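Local coordinates for protein putative c-1-tetrahydrofolate synthase, cytoplasmic (Leishmania major, PDB 4A26) that probably interconverts methylenetetrahydrofolate, methenyltetrahydrofolate and formyltetrahydrofolate in one-carbon metabolism, acting as an NADP-dependent dehydrogenase and a cyclohydrolase, at residues Ala234-Gly239 / Trp269-Pro274. Sequence-based numbering, arbitrary orientation.
Sequences AVVDVG and WISPVP
A parallel pairing of neighbouring β-strands, with A234 and V235 beside W269 and I270, forms this contact in the Rossmann-type sheet of the NAD(P)-binding domain. The short axes run 2° apart, 4.6 Å from each other, with strand 213-216 on the far edge of 234-237 and strand 7-8 beyond W269 and I270. Two backbone hydrogen bonds set the register. V235 N gives to W269 O at 2.9 Å. S271 N gives to V235 O at 3.0 Å, the more bent of the two. V235 thus uses both its N-H and its carbonyl on this one neighbour, while A234 and V236 bond to D212, V214 and A216, on and beside strand 213-216.

On one face V235 CB meets I270 CG1 at 4.0 Å, a patch that F260 and A263 of helix 260-263 extend. On the other, A234 CB lies beside W269 CB, whose indole leads away toward C159 and strand 7-8.

Toward S271 and D237 a side chain serves as acceptor. S271 O is 3.7 Å from D237 N, too far for a good bond, whereas S271 OG accepts from D237 N at 3.1 Å. Chi1 of 69° puts this OG between the backbone N and the carbonyl carbon of S271, with V236 CG1 3.5 Å from S271 OG. Beyond it, the side chains of D237 and V273 cross at about a right angle, V273 CG2 lying 3.9 Å from D237 CG and also close to G239 O. D237 is therefore held at its N by S271 OG and at OD1 and OD2 by the backbone N-H groups of D257 and V258, respectively, which fixes the carboxylate's rotation and satisfies it in a buried site.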
loop_
_atom_site.group_PDB
_atom_site.type_symbol
_atom_site.label_atom_id
_atom_site.label_comp_id
_atom_site.label_asym_id
_atom_site.label_seq_id
_atom_site.Cartn_x
_atom_site.Cartn_y
_atom_site.Cartn_z
ATOM N N ALA A 234 -11.059 -13.448 17.015
ATOM C CA ALA A 234 -10.186 -14.378 16.315
ATOM C C ALA A 234 -8.780 -13.815 16.395
ATOM O O ALA A 234 -8.548 -12.668 16.003
ATOM C CB ALA A 234 -10.613 -14.530 14.869
ATOM N N VAL A 235 -7.847 -14.614 16.908
ATOM C CA VAL A 235 -6.472 -14.168 17.091
ATOM C C VAL A 235 -5.501 -15.009 16.266
ATOM O O VAL A 235 -5.435 -16.225 16.432
ATOM C CB VAL A 235 -6.061 -14.237 18.575
ATOM C CG1 VAL A 235 -4.635 -13.707 18.758
ATOM C CG2 VAL A 235 -7.038 -13.454 19.432
ATOM N N VAL A 236 -4.745 -14.352 15.383
ATOM C CA VAL A 236 -3.692 -15.029 14.618
ATOM C C VAL A 236 -2.309 -14.573 15.081
ATOM O O VAL A 236 -1.939 -13.412 14.914
ATOM C CB VAL A 236 -3.827 -14.803 13.101
ATOM C CG1 VAL A 236 -2.845 -15.699 12.356
ATOM C CG2 VAL A 236 -5.245 -15.089 12.645
ATOM N N ASP A 237 -1.556 -15.503 15.660
ATOM C CA ASP A 237 -0.231 -15.221 16.192
ATOM C C ASP A 237 0.815 -15.509 15.121
ATOM O O ASP A 237 1.113 -16.659 14.832
ATOM C CB ASP A 237 0.016 -16.086 17.436
ATOM C CG ASP A 237 1.190 -15.607 18.274
ATOM O OD1 ASP A 237 2.079 -14.895 17.759
ATOM O OD2 ASP A 237 1.221 -15.946 19.471
ATOM N N VAL A 238 1.364 -14.452 14.534
ATOM C CA VAL A 238 2.382 -14.578 13.487
ATOM C C VAL A 238 3.804 -14.382 14.039
ATOM O O VAL A 238 4.788 -14.763 13.398
ATOM C CB VAL A 238 2.130 -13.577 12.331
ATOM C CG1 VAL A 238 2.914 -13.990 11.096
ATOM C CG2 VAL A 238 0.651 -13.507 11.996
ATOM N N GLY A 239 3.911 -13.794 15.225
ATOM C CA GLY A 239 5.203 -13.634 15.881
ATOM C C GLY A 239 5.827 -14.961 16.270
ATOM O O GLY A 239 5.129 -15.894 16.645
ATOM N N TRP A 269 -11.551 -18.100 18.274
ATOM C CA TRP A 269 -10.558 -18.764 17.438
ATOM C C TRP A 269 -9.165 -18.210 17.719
ATOM O O TRP A 269 -9.001 -17.016 17.968
ATOM C CB TRP A 269 -10.890 -18.567 15.960
ATOM C CG TRP A 269 -12.100 -19.304 15.509
ATOM C CD1 TRP A 269 -13.393 -18.860 15.539
ATOM C CD2 TRP A 269 -12.140 -20.625 14.945
ATOM N NE1 TRP A 269 -14.235 -19.827 15.029
ATOM C CE2 TRP A 269 -13.491 -20.916 14.657
ATOM C CE3 TRP A 269 -11.166 -21.589 14.659
ATOM C CZ2 TRP A 269 -13.893 -22.130 14.099
ATOM C CZ3 TRP A 269 -11.567 -22.799 14.099
ATOM C CH2 TRP A 269 -12.920 -23.059 13.828
ATOM N N ILE A 270 -8.166 -19.085 17.668
ATOM C CA ILE A 270 -6.777 -18.688 17.860
ATOM C C ILE A 270 -5.843 -19.648 17.117
ATOM O O ILE A 270 -6.174 -20.817 16.926
ATOM C CB ILE A 270 -6.431 -18.624 19.368
ATOM C CG1 ILE A 270 -5.050 -18.014 19.596
ATOM C CG2 ILE A 270 -6.503 -19.999 19.998
ATOM C CD1 ILE A 270 -4.900 -17.403 20.968
ATOM N N SER A 271 -4.694 -19.145 16.668
ATOM C CA SER A 271 -3.668 -19.984 16.043
ATOM C C SER A 271 -2.411 -19.952 16.904
ATOM O O SER A 271 -1.812 -18.890 17.084
ATOM C CB SER A 271 -3.336 -19.484 14.642
ATOM O OG SER A 271 -2.672 -18.235 14.707
ATOM N N PRO A 272 -1.996 -21.111 17.431
ATOM C CA PRO A 272 -0.869 -21.141 18.348
ATOM C C PRO A 272 0.479 -21.084 17.631
ATOM O O PRO A 272 0.551 -21.353 16.435
ATOM C CB PRO A 272 -1.033 -22.497 19.021
ATOM C CG PRO A 272 -1.586 -23.360 17.938
ATOM C CD PRO A 272 -2.448 -22.470 17.085
ATOM N N VAL A 273 1.532 -20.731 18.365
ATOM C CA VAL A 273 2.900 -20.882 17.882
ATOM C C VAL A 273 3.573 -21.971 18.715
ATOM O O VAL A 273 3.648 -21.845 19.930
ATOM C CB VAL A 273 3.699 -19.571 17.989
ATOM C CG1 VAL A 273 5.199 -19.841 17.867
ATOM C CG2 VAL A 273 3.241 -18.586 16.927
ATOM N N PRO A 274 4.037 -23.059 18.071
ATOM C CA PRO A 274 3.964 -23.377 16.641
ATOM C C PRO A 274 2.548 -23.736 16.194
ATOM O O PRO A 274 1.706 -24.071 17.027
ATOM C CB PRO A 274 4.878 -24.594 16.513
ATOM C CG PRO A 274 4.784 -25.262 17.838
ATOM C CD PRO A 274 4.670 -24.148 18.836
#